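PDB 1IM3: unique short US2 glycoprotein from Human herpesvirus 5, which redirects newly made MHC class I heavy chains through the Sec61 translocon to the cytosol for proteasomal destruction, hiding infected cells from cytotoxic T lymphocytes. Local coordinates for residues 31-36 with 42-47; 50-53 with 59-62; 21-26 with 80-85; 15-20 with 71-76. One frame throughout, in Å; residues are numbered along the deposited sequence.

In the fold
This lumenal piece of US2 is an immunoglobulin-like sandwich of two antiparallel sheets. Interactions 1 and 2 are local hairpin pairings, one in each sheet, that follow each other along the chain with centres about 14 Å apart; Phe32 and Val47 of the first pack on Trp62 and Val52 of the second. Interactions 3 and 4 join strands 16-25 and 75-82 across the core, and the two hairpins are formed by chain lying between their segments. Their centres are about 22 Å apart, on opposite sides of the chain's centre, so the sheets are held face to face toward both ends. Interaction 1 also carries polar groups to another protein's chain.

Interaction 1. Residues 31-36 with 42-47; sequences VFDPKA and GENLYV
Lys35 and Asn44 lie side by side, and Lys35 NZ donates to Asn44 OD1 at 2.7 Å, approaching 27° out of the amide's carbonyl plane. The lysine chain bends at chi2 (91°) and again at chi4, bringing its ammonium back over its own strand, where it also forms a salt bridge with Asp33, NZ to OD1 being 2.9 Å. Asp33 has further partners in Arg79 and in a basic side chain of another protein's chain, while NZ and Asn44 ND2 reach that chain's backbone. Lysine suits this interface because its single ammonium can serve the amide, the acid and the other chain's backbone at once, consistent with the lumenal domain's tight binding of HLA-A products.

Backbone bonds join the strands. Ala36 N donates to Glu43 O at 2.8 Å, and Glu43 N returns a longer bond to Ala36 O, 3.3 Å; beyond the paired residues, Leu45 N still reaches Pro34 O at 2.8 Å.

Apolar groups take the other face. Ala36 CB meets Leu45 CD2 at 3.9 Å, Pro34 CG rests on Val47 CG1 at 4.1 Å, and Val47 CG2 comes obliquely to Phe32 CE2 at 3.9 Å. Proline, lacking an N-H, still offers its carbonyl to the hairpin.

Strand 30-37 lies between strands 42-44 and 75-82 in its sheet, and Leu45 and Val47 pack across the sandwich on Leu67 and Val64 of strand 59-68.

Interaction 2. Residues 50-53 with 59-62; sequences DDVE and SLKW
Glu53 and Lys61 form the hydrogen-bonded pair of a beta hairpin, in which strand 52-55 runs antiparallel to strand 59-68 at the margin of one sheet of the immunoglobulin-like sandwich. Both backbone bonds are short and nearly straight: Glu53 N to Lys61 O is 2.7 Å, with the donor in the carbonyl plane, and Lys61 N to Glu53 O is 2.8 Å. Their long side chains share the outer face, where polar residues suit exposure, although their charged ends stay apart.

Weaker C-H contacts fill the intervals. Trp62 CA comes 3.2 Å from Asp51 O beside the non-hydrogen-bonded pair Val52 and Trp62. The carboxylate of Asp51 turns elsewhere, to a salt bridge with Arg65.

On the inner face the packing is apolar. Val52 CG1, anti to its own N (chi1 179°), meets Leu60 CD2 at 3.8 Å, the two side chains crossing at a slant. Apolar residues suit this inward face, where Phe30 of the opposite sheet packs on both of them, while the Trp62 indole extends to Phe32, the ring planes inclined at about 45°.

Water completes the polar contacts: one molecule donates to Glu53 O at 3.0 Å and lies 2.9 Å from Ser59 OG.

Interaction 3. Residues 21-26 with 80-85; sequences GSIVGN and LVLQGD
Leu82, whose CD1 packs against Ile23, is also the first residue of a tight turn: Leu82 N donates to Asp85 O at 2.8 Å, and Asp85 N returns a bond to Leu82 O at the same length. These bonds close a type I' turn, the reversal that connects strand 75-82 to strand 85-91. Its inner residues, Gln83 and Gly84, both adopt positive phi; glycine fits the second place, where a CB would press on the preceding carbonyl.

Across the contact there is no hydrogen bond, and the meeting is made by methyl groups. Ile23 points at strand 75-82 and divides its branches between two leucines. CG1 lies beside the backbone N (chi1 -67°), with chi2 fully extended, and this carries CD1 tip to tip onto Leu80 CD1. Their separation of 3.2 Å is tighter than ordinary van der Waals contact, so its exact value is doubtful. The other branch, CG2, meets Leu82 CD1 at 4.1 Å, the side chains crossing at an angle. Phe3 of strand 3-12 packs on both Ile23 and Leu82.

Past the end of strand 16-25, Asn26, a probable host glycosylation site without sugar here, uses OD1 to accept a bond from Trp2 N.

The two sheets of the sandwich therefore meet chiefly through hydrocarbon here: shape and the exclusion of water join them, and no hydrogen bond passes between the two segments.

Interaction 4. Residues 15-20 with 71-76; sequences GKLFAR and PIFETL
Leu17 and Ala19, on strand 16-25, face Phe73 and Leu76 across the interior of the immunoglobulin-like sandwich, each pointing at the other segment. Both residues of strand 16-25 lie on its inward face, two positions apart, and together they present a large and a small apolar group. The backbones stand well apart, with the CA atoms of Ala19 and Leu76 8.7 Å from each other, so the contact belongs to side chains.

Leu17 meets two partners. Its CG is anti to the backbone N (chi1 171°), and CD2 touches both: it comes obliquely to the Phe73 ring, 4.3 Å from CZ, and stands equally far, 4.3 Å, from Leu76 CD1. Leucine suits this place because one methyl can touch both a ring and another leucine. The Phe73 ring is also covered by Ala36 CB and by Ile12 and Pro93, while Leu45 of the 42-47 segment packs on Leu76.

Phe73 precedes a classic beta bulge, in which Glu74 and Thr75 both face Asp37. The extra residue lies where the chain enters strand 75-82, and beyond it Leu76 turns inward again.

Leu17 and Ala19 both touch Cys10, which forms a disulfide with Cys91, so the packing lies close to the covalent link between the two sheets. Alanine's short side chain lets the longer leucine come over it: Leu76 CD2 rests 4.0 Å from Ala19 CB.

Interaction 1. Residues 31-36 with 42-47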
loop_
_atom_site.group_PDB
_atom_site.type_symbol
_atom_site.label_atom_id
_atom_site.label_comp_id
_atom_site.label_asym_id
_atom_site.label_seq_id
_atom_site.Cartn_x
_atom_site.Cartn_y
_atom_site.Cartn_z
ATOM N N VAL D 31 -12.079 -10.105 13.892
ATOM C CA VAL D 31 -12.380 -9.492 12.611
ATOM C C VAL D 31 -13.329 -10.482 11.946
ATOM O O VAL D 31 -13.028 -11.669 11.855
ATOM C CB VAL D 31 -11.154 -9.324 11.695
ATOM C CG1 VAL D 31 -11.587 -8.646 10.405
ATOM C CG2 VAL D 31 -10.078 -8.487 12.392
ATOM N N PHE D 32 -14.493 -9.998 11.521
ATOM C CA PHE D 32 -15.491 -10.852 10.850
ATOM C C PHE D 32 -15.385 -10.443 9.384
ATOM O O PHE D 32 -15.764 -9.333 9.025
ATOM C CB PHE D 32 -16.894 -10.547 11.378
ATOM C CG PHE D 32 -17.963 -11.470 10.863
ATOM C CD1 PHE D 32 -18.044 -12.790 11.297
ATOM C CD2 PHE D 32 -18.918 -11.012 9.957
ATOM C CE1 PHE D 32 -19.058 -13.636 10.846
ATOM C CE2 PHE D 32 -19.938 -11.862 9.501
ATOM C CZ PHE D 32 -19.997 -13.172 9.958
ATOM N N ASP D 33 -14.884 -11.335 8.541
ATOM C CA ASP D 33 -14.656 -10.987 7.137
ATOM C C ASP D 33 -15.371 -11.945 6.163
ATOM O O ASP D 33 -14.751 -12.815 5.571
ATOM C CB ASP D 33 -13.131 -11.000 6.919
ATOM C CG ASP D 33 -12.711 -10.489 5.546
ATOM O OD1 ASP D 33 -13.575 -10.047 4.755
ATOM O OD2 ASP D 33 -11.499 -10.532 5.258
ATOM N N PRO D 34 -16.686 -11.777 5.989
ATOM C CA PRO D 34 -17.477 -12.641 5.101
ATOM C C PRO D 34 -17.343 -12.354 3.607
ATOM O O PRO D 34 -17.332 -11.205 3.179
ATOM C CB PRO D 34 -18.902 -12.442 5.610
ATOM C CG PRO D 34 -18.906 -11.004 5.982
ATOM C CD PRO D 34 -17.554 -10.823 6.696
ATOM N N LYS D 35 -17.224 -13.414 2.820
ATOM C CA LYS D 35 -17.102 -13.274 1.367
ATOM C C LYS D 35 -18.127 -14.132 0.643
ATOM O O LYS D 35 -18.489 -15.207 1.118
ATOM C CB LYS D 35 -15.725 -13.711 0.853
ATOM C CG LYS D 35 -14.532 -12.785 1.101
ATOM C CD LYS D 35 -13.813 -13.116 2.410
ATOM C CE LYS D 35 -12.373 -12.570 2.477
ATOM N NZ LYS D 35 -12.212 -11.082 2.435
ATOM N N ALA D 36 -18.601 -13.639 -0.496
ATOM C CA ALA D 36 -19.544 -14.397 -1.303
ATOM C C ALA D 36 -18.653 -15.142 -2.289
ATOM O O ALA D 36 -17.702 -14.578 -2.835
ATOM C CB ALA D 36 -20.480 -13.480 -2.058
ATOM N N GLY D 42 -15.138 -14.038 -6.237
ATOM C CA GLY D 42 -16.166 -13.513 -5.363
ATOM C C GLY D 42 -15.979 -12.061 -5.004
ATOM O O GLY D 42 -15.381 -11.292 -5.750
ATOM N N GLU D 43 -16.523 -11.685 -3.856
ATOM C CA GLU D 43 -16.403 -10.328 -3.370
ATOM C C GLU D 43 -16.783 -10.297 -1.910
ATOM O O GLU D 43 -17.448 -11.195 -1.395
ATOM C CB GLU D 43 -17.298 -9.372 -4.160
ATOM C CG GLU D 43 -18.739 -9.796 -4.241
ATOM C CD GLU D 43 -19.610 -8.725 -4.852
ATOM O OE1 GLU D 43 -20.590 -9.075 -5.536
ATOM O OE2 GLU D 43 -19.316 -7.531 -4.638
ATOM N N ASN D 44 -16.339 -9.249 -1.244
ATOM C CA ASN D 44 -16.617 -9.085 0.159
ATOM C C ASN D 44 -18.082 -8.777 0.411
ATOM O O ASN D 44 -18.731 -8.115 -0.392
ATOM C CB ASN D 44 -15.715 -7.976 0.712
ATOM C CG ASN D 44 -14.281 -8.433 0.870
ATOM O OD1 ASN D 44 -14.009 -9.629 0.956
ATOM N ND2 ASN D 44 -13.359 -7.489 0.920
ATOM N N LEU D 45 -18.592 -9.289 1.527
ATOM C CA LEU D 45 -19.950 -9.041 1.935
ATOM C C LEU D 45 -19.855 -8.132 3.136
ATOM O O LEU D 45 -18.889 -8.167 3.897
ATOM C CB LEU D 45 -20.641 -10.311 2.350
ATOM C CG LEU D 45 -20.931 -11.278 1.199
ATOM C CD1 LEU D 45 -21.452 -12.610 1.759
ATOM C CD2 LEU D 45 -21.962 -10.647 0.242
ATOM N N TYR D 46 -20.879 -7.307 3.287
ATOM C CA TYR D 46 -20.973 -6.388 4.407
ATOM C C TYR D 46 -22.221 -6.627 5.220
ATOM O O TYR D 46 -23.342 -6.553 4.671
ATOM C CB TYR D 46 -21.006 -4.980 3.896
ATOM C CG TYR D 46 -19.796 -4.787 3.089
ATOM C CD1 TYR D 46 -18.568 -4.491 3.688
ATOM C CD2 TYR D 46 -19.831 -4.958 1.705
ATOM C CE1 TYR D 46 -17.423 -4.358 2.936
ATOM C CE2 TYR D 46 -18.681 -4.839 0.936
ATOM C CZ TYR D 46 -17.490 -4.531 1.554
ATOM O OH TYR D 46 -16.379 -4.392 0.745
ATOM N N VAL D 47 -22.017 -6.927 6.504
ATOM C CA VAL D 47 -23.107 -7.185 7.415
ATOM C C VAL D 47 -23.258 -6.108 8.479
ATOM O O VAL D 47 -22.268 -5.542 8.946
ATOM C CB VAL D 47 -22.921 -8.544 8.102
ATOM C CG1 VAL D 47 -22.556 -9.557 7.060
ATOM C CG2 VAL D 47 -21.895 -8.454 9.211
#

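Interaction 2. Residues 50-53 with 59-62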
loop_
_atom_site.group_PDB
_atom_site.type_symbol
_atom_site.label_atom_id
_atom_site.label_comp_id
_atom_site.label_asym_id
_atom_site.label_seq_id
_atom_site.Cartn_x
_atom_site.Cartn_y
_atom_site.Cartn_z
ATOM N N ASP D 50 -25.534 -5.452 14.045
ATOM C CA ASP D 50 -26.498 -6.188 14.854
ATOM C C ASP D 50 -26.453 -7.694 14.562
ATOM O O ASP D 50 -26.931 -8.507 15.358
ATOM C CB ASP D 50 -27.937 -5.700 14.619
ATOM C CG ASP D 50 -28.206 -4.319 15.184
ATOM O OD1 ASP D 50 -27.345 -3.752 15.908
ATOM O OD2 ASP D 50 -29.313 -3.826 14.892
ATOM N N ASP D 51 -25.899 -8.074 13.413
ATOM C CA ASP D 51 -25.829 -9.479 13.068
ATOM C C ASP D 51 -24.556 -10.168 13.538
ATOM O O ASP D 51 -24.302 -11.327 13.171
ATOM C CB ASP D 51 -25.973 -9.668 11.561
ATOM C CG ASP D 51 -27.360 -9.297 11.044
ATOM O OD1 ASP D 51 -27.583 -9.419 9.829
ATOM O OD2 ASP D 51 -28.237 -8.890 11.832
ATOM N N VAL D 52 -23.761 -9.458 14.329
ATOM C CA VAL D 52 -22.534 -9.995 14.887
ATOM C C VAL D 52 -22.471 -9.663 16.386
ATOM O O VAL D 52 -22.681 -8.513 16.775
ATOM C CB VAL D 52 -21.309 -9.398 14.194
ATOM C CG1 VAL D 52 -20.036 -9.957 14.817
ATOM C CG2 VAL D 52 -21.351 -9.724 12.695
ATOM N N GLU D 53 -22.208 -10.668 17.221
ATOM C CA GLU D 53 -22.090 -10.438 18.655
ATOM C C GLU D 53 -20.805 -11.013 19.174
ATOM O O GLU D 53 -20.559 -12.210 19.040
ATOM C CB GLU D 53 -23.271 -11.062 19.392
ATOM C CG GLU D 53 -24.596 -10.453 18.986
ATOM C CD GLU D 53 -25.762 -10.983 19.794
ATOM O OE1 GLU D 53 -25.975 -12.219 19.803
ATOM O OE2 GLU D 53 -26.465 -10.158 20.421
ATOM N N SER D 59 -16.880 -15.467 23.337
ATOM C CA SER D 59 -17.403 -15.915 22.074
ATOM C C SER D 59 -17.634 -14.889 20.977
ATOM O O SER D 59 -17.680 -13.676 21.197
ATOM C CB SER D 59 -18.737 -16.587 22.322
ATOM O OG SER D 59 -19.665 -15.616 22.787
ATOM N N LEU D 60 -17.836 -15.430 19.784
ATOM C CA LEU D 60 -18.124 -14.624 18.604
ATOM C C LEU D 60 -19.275 -15.352 17.920
ATOM O O LEU D 60 -19.175 -16.539 17.566
ATOM C CB LEU D 60 -16.887 -14.542 17.700
ATOM C CG LEU D 60 -16.832 -13.637 16.460
ATOM C CD1 LEU D 60 -17.296 -14.414 15.295
ATOM C CD2 LEU D 60 -17.661 -12.355 16.639
ATOM N N LYS D 61 -20.389 -14.657 17.768
ATOM C CA LYS D 61 -21.547 -15.253 17.128
ATOM C C LYS D 61 -22.105 -14.348 16.040
ATOM O O LYS D 61 -22.053 -13.108 16.131
ATOM C CB LYS D 61 -22.637 -15.520 18.163
ATOM C CG LYS D 61 -22.247 -16.544 19.211
ATOM C CD LYS D 61 -23.298 -16.620 20.299
ATOM C CE LYS D 61 -23.023 -17.765 21.265
ATOM N NZ LYS D 61 -24.133 -17.901 22.249
ATOM N N TRP D 62 -22.648 -14.968 15.002
ATOM C CA TRP D 62 -23.229 -14.190 13.935
ATOM C C TRP D 62 -24.611 -14.708 13.608
ATOM O O TRP D 62 -24.909 -15.885 13.799
ATOM C CB TRP D 62 -22.320 -14.191 12.705
ATOM C CG TRP D 62 -22.007 -15.512 12.124
ATOM C CD1 TRP D 62 -22.605 -16.081 11.042
ATOM C CD2 TRP D 62 -20.937 -16.407 12.502
ATOM N NE1 TRP D 62 -21.974 -17.261 10.714
ATOM C CE2 TRP D 62 -20.950 -17.483 11.589
ATOM C CE3 TRP D 62 -19.969 -16.391 13.509
ATOM C CZ2 TRP D 62 -20.026 -18.541 11.654
ATOM C CZ3 TRP D 62 -19.048 -17.436 13.575
ATOM C CH2 TRP D 62 -19.080 -18.499 12.650
HETATM O O HOH W 1 -21.428 -13.936 21.298
#

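Interaction 3. Residues 21-26 with 80-85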
loop_
_atom_site.group_PDB
_atom_site.type_symbol
_atom_site.label_atom_id
_atom_site.label_comp_id
_atom_site.label_asym_id
_atom_site.label_seq_id
_atom_site.Cartn_x
_atom_site.Cartn_y
_atom_site.Cartn_z
ATOM N N GLY D 21 -23.856 -18.649 13.058
ATOM C CA GLY D 21 -22.732 -19.449 13.467
ATOM C C GLY D 21 -22.311 -19.033 14.853
ATOM O O GLY D 21 -22.787 -18.036 15.399
ATOM N N SER D 22 -21.403 -19.801 15.427
ATOM C CA SER D 22 -20.925 -19.502 16.756
ATOM C C SER D 22 -19.552 -20.101 16.956
ATOM O O SER D 22 -19.240 -21.168 16.416
ATOM C CB SER D 22 -21.893 -20.060 17.800
ATOM O OG SER D 22 -21.351 -19.939 19.104
ATOM N N ILE D 23 -18.736 -19.392 17.726
ATOM C CA ILE D 23 -17.388 -19.834 18.049
ATOM C C ILE D 23 -17.136 -19.446 19.507
ATOM O O ILE D 23 -17.401 -18.306 19.894
ATOM C CB ILE D 23 -16.350 -19.123 17.157
ATOM C CG1 ILE D 23 -16.533 -19.575 15.705
ATOM C CG2 ILE D 23 -14.938 -19.407 17.650
ATOM C CD1 ILE D 23 -15.574 -18.945 14.747
ATOM N N VAL D 24 -16.703 -20.381 20.345
ATOM C CA VAL D 24 -16.396 -20.002 21.723
ATOM C C VAL D 24 -14.881 -20.051 21.793
ATOM O O VAL D 24 -14.252 -20.790 21.034
ATOM C CB VAL D 24 -16.998 -20.962 22.818
ATOM C CG1 VAL D 24 -18.496 -20.811 22.882
ATOM C CG2 VAL D 24 -16.613 -22.397 22.547
ATOM N N GLY D 25 -14.304 -19.251 22.684
ATOM C CA GLY D 25 -12.860 -19.207 22.854
ATOM C C GLY D 25 -12.513 -17.994 23.696
ATOM O O GLY D 25 -13.403 -17.224 24.081
ATOM N N ASN D 26 -11.231 -17.803 23.983
ATOM C CA ASN D 26 -10.838 -16.662 24.795
ATOM C C ASN D 26 -10.259 -15.491 23.995
ATOM O O ASN D 26 -9.437 -14.739 24.528
ATOM C CB ASN D 26 -9.853 -17.106 25.896
ATOM C CG ASN D 26 -8.580 -17.734 25.336
ATOM O OD1 ASN D 26 -8.444 -17.936 24.122
ATOM N ND2 ASN D 26 -7.634 -18.051 26.229
ATOM N N LEU D 80 -12.039 -15.417 9.266
ATOM C CA LEU D 80 -12.137 -14.875 10.608
ATOM C C LEU D 80 -10.748 -14.736 11.178
ATOM O O LEU D 80 -9.877 -15.546 10.879
ATOM C CB LEU D 80 -12.933 -15.821 11.516
ATOM C CG LEU D 80 -14.387 -16.118 11.182
ATOM C CD1 LEU D 80 -14.915 -17.157 12.153
ATOM C CD2 LEU D 80 -15.221 -14.837 11.272
ATOM N N VAL D 81 -10.505 -13.686 11.948
ATOM C CA VAL D 81 -9.213 -13.606 12.592
ATOM C C VAL D 81 -9.545 -13.373 14.058
ATOM O O VAL D 81 -10.194 -12.400 14.437
ATOM C CB VAL D 81 -8.250 -12.549 11.955
ATOM C CG1 VAL D 81 -8.948 -11.751 10.896
ATOM C CG2 VAL D 81 -7.602 -11.710 13.018
ATOM N N LEU D 82 -9.165 -14.356 14.857
ATOM C CA LEU D 82 -9.438 -14.378 16.283
ATOM C C LEU D 82 -8.130 -14.232 17.016
ATOM O O LEU D 82 -7.227 -15.068 16.876
ATOM C CB LEU D 82 -10.084 -15.710 16.635
ATOM C CG LEU D 82 -11.197 -16.138 15.667
ATOM C CD1 LEU D 82 -11.649 -17.559 15.982
ATOM C CD2 LEU D 82 -12.355 -15.171 15.764
ATOM N N GLN D 83 -8.007 -13.155 17.783
ATOM C CA GLN D 83 -6.765 -12.930 18.516
ATOM C C GLN D 83 -5.597 -13.000 17.550
ATOM O O GLN D 83 -4.514 -13.396 17.940
ATOM C CB GLN D 83 -6.572 -14.006 19.587
ATOM C CG GLN D 83 -7.085 -13.628 20.915
ATOM C CD GLN D 83 -6.165 -12.680 21.597
ATOM O OE1 GLN D 83 -5.521 -11.857 20.936
ATOM N NE2 GLN D 83 -6.091 -12.773 22.939
ATOM N N GLY D 84 -5.813 -12.637 16.288
ATOM C CA GLY D 84 -4.719 -12.690 15.331
ATOM C C GLY D 84 -4.583 -13.969 14.525
ATOM O O GLY D 84 -3.876 -13.981 13.519
ATOM N N ASP D 85 -5.241 -15.046 14.952
ATOM C CA ASP D 85 -5.167 -16.293 14.207
ATOM C C ASP D 85 -6.235 -16.286 13.136
ATOM O O ASP D 85 -7.406 -16.008 13.420
ATOM C CB ASP D 85 -5.361 -17.508 15.124
ATOM C CG ASP D 85 -4.163 -17.743 16.043
ATOM O OD1 ASP D 85 -3.003 -17.616 15.565
ATOM O OD2 ASP D 85 -4.384 -18.063 17.236
#

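Interaction 4. Residues 15-20 with 71-76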
loop_
_atom_site.group_PDB
_atom_site.type_symbol
_atom_site.label_atom_id
_atom_site.label_comp_id
_atom_site.label_asym_id
_atom_site.label_seq_id
_atom_site.Cartn_x
_atom_site.Cartn_y
_atom_site.Cartn_z
ATOM N N GLY D 15 -33.228 -14.297 -2.922
ATOM C CA GLY D 15 -32.190 -13.295 -3.091
ATOM C C GLY D 15 -31.576 -12.694 -1.846
ATOM O O GLY D 15 -30.959 -11.629 -1.910
ATOM N N LYS D 16 -31.744 -13.366 -0.715
ATOM C CA LYS D 16 -31.192 -12.889 0.535
ATOM C C LYS D 16 -30.469 -14.024 1.273
ATOM O O LYS D 16 -30.880 -15.183 1.243
ATOM C CB LYS D 16 -32.303 -12.291 1.401
ATOM C CG LYS D 16 -32.906 -11.014 0.826
ATOM C CD LYS D 16 -33.914 -10.437 1.798
ATOM C CE LYS D 16 -34.422 -9.076 1.363
ATOM N NZ LYS D 16 -35.408 -8.548 2.365
ATOM N N LEU D 17 -29.366 -13.679 1.923
ATOM C CA LEU D 17 -28.590 -14.645 2.676
ATOM C C LEU D 17 -28.903 -14.567 4.168
ATOM O O LEU D 17 -29.104 -13.488 4.730
ATOM C CB LEU D 17 -27.101 -14.389 2.442
ATOM C CG LEU D 17 -26.072 -15.137 3.289
ATOM C CD1 LEU D 17 -26.135 -16.620 2.966
ATOM C CD2 LEU D 17 -24.679 -14.604 3.010
ATOM N N PHE D 18 -28.973 -15.732 4.796
ATOM C CA PHE D 18 -29.218 -15.843 6.237
ATOM C C PHE D 18 -28.126 -16.799 6.685
ATOM O O PHE D 18 -28.032 -17.909 6.164
ATOM C CB PHE D 18 -30.588 -16.455 6.531
ATOM C CG PHE D 18 -31.730 -15.512 6.326
ATOM C CD1 PHE D 18 -32.341 -14.888 7.414
ATOM C CD2 PHE D 18 -32.194 -15.238 5.043
ATOM C CE1 PHE D 18 -33.406 -13.992 7.226
ATOM C CE2 PHE D 18 -33.251 -14.350 4.840
ATOM C CZ PHE D 18 -33.859 -13.725 5.935
ATOM N N ALA D 19 -27.275 -16.364 7.609
ATOM C CA ALA D 19 -26.192 -17.217 8.072
ATOM C C ALA D 19 -26.019 -17.048 9.569
ATOM O O ALA D 19 -25.969 -15.933 10.080
ATOM C CB ALA D 19 -24.907 -16.863 7.354
ATOM N N ARG D 20 -25.944 -18.178 10.262
ATOM C CA ARG D 20 -25.794 -18.173 11.703
ATOM C C ARG D 20 -24.629 -19.071 12.072
ATOM O O ARG D 20 -24.426 -20.123 11.468
ATOM C CB ARG D 20 -27.070 -18.688 12.368
ATOM C CG ARG D 20 -27.025 -18.626 13.884
ATOM C CD ARG D 20 -28.377 -18.974 14.462
ATOM N NE ARG D 20 -29.415 -18.129 13.878
ATOM C CZ ARG D 20 -30.719 -18.313 14.050
ATOM N NH1 ARG D 20 -31.148 -19.324 14.794
ATOM N NH2 ARG D 20 -31.592 -17.489 13.483
ATOM N N PRO D 71 -27.541 -13.740 -7.627
ATOM C CA PRO D 71 -28.009 -15.073 -8.028
ATOM C C PRO D 71 -26.838 -16.035 -8.198
ATOM O O PRO D 71 -26.942 -17.233 -7.925
ATOM C CB PRO D 71 -28.716 -14.802 -9.349
ATOM C CG PRO D 71 -29.236 -13.405 -9.165
ATOM C CD PRO D 71 -28.063 -12.706 -8.537
ATOM N N ILE D 72 -25.718 -15.493 -8.654
ATOM C CA ILE D 72 -24.510 -16.277 -8.871
ATOM C C ILE D 72 -23.945 -16.853 -7.575
ATOM O O ILE D 72 -22.991 -17.623 -7.596
ATOM C CB ILE D 72 -23.404 -15.411 -9.465
ATOM C CG1 ILE D 72 -24.002 -14.386 -10.424
ATOM C CG2 ILE D 72 -22.400 -16.281 -10.183
ATOM C CD1 ILE D 72 -23.016 -13.302 -10.814
ATOM N N PHE D 73 -24.515 -16.475 -6.440
ATOM C CA PHE D 73 -23.992 -16.963 -5.180
ATOM C C PHE D 73 -23.902 -18.467 -5.098
ATOM O O PHE D 73 -24.845 -19.196 -5.386
ATOM C CB PHE D 73 -24.825 -16.473 -3.995
ATOM C CG PHE D 73 -24.145 -16.658 -2.660
ATOM C CD1 PHE D 73 -23.343 -15.654 -2.133
ATOM C CD2 PHE D 73 -24.326 -17.825 -1.923
ATOM C CE1 PHE D 73 -22.734 -15.801 -0.884
ATOM C CE2 PHE D 73 -23.721 -17.983 -0.673
ATOM C CZ PHE D 73 -22.925 -16.967 -0.154
ATOM N N GLU D 74 -22.745 -18.927 -4.679
ATOM C CA GLU D 74 -22.538 -20.345 -4.510
ATOM C C GLU D 74 -22.364 -20.707 -3.044
ATOM O O GLU D 74 -23.267 -21.287 -2.441
ATOM C CB GLU D 74 -21.312 -20.793 -5.275
ATOM C CG GLU D 74 -21.628 -21.277 -6.670
ATOM C CD GLU D 74 -20.435 -21.941 -7.323
ATOM O OE1 GLU D 74 -19.781 -22.776 -6.653
ATOM O OE2 GLU D 74 -20.160 -21.632 -8.502
ATOM N N THR D 75 -21.178 -20.403 -2.496
ATOM C CA THR D 75 -20.871 -20.666 -1.087
ATOM C C THR D 75 -20.414 -19.415 -0.293
ATOM O O THR D 75 -19.946 -18.424 -0.880
ATOM C CB THR D 75 -19.777 -21.765 -0.922
ATOM O OG1 THR D 75 -18.504 -21.265 -1.336
ATOM C CG2 THR D 75 -20.112 -22.974 -1.761
ATOM N N LEU D 76 -20.590 -19.463 1.035
ATOM C CA LEU D 76 -20.167 -18.389 1.931
ATOM C C LEU D 76 -18.742 -18.717 2.364
ATOM O O LEU D 76 -18.503 -19.758 2.981
ATOM C CB LEU D 76 -21.060 -18.306 3.185
ATOM C CG LEU D 76 -20.582 -17.312 4.273
ATOM C CD1 LEU D 76 -20.633 -15.900 3.725
ATOM C CD2 LEU D 76 -21.450 -17.404 5.507
#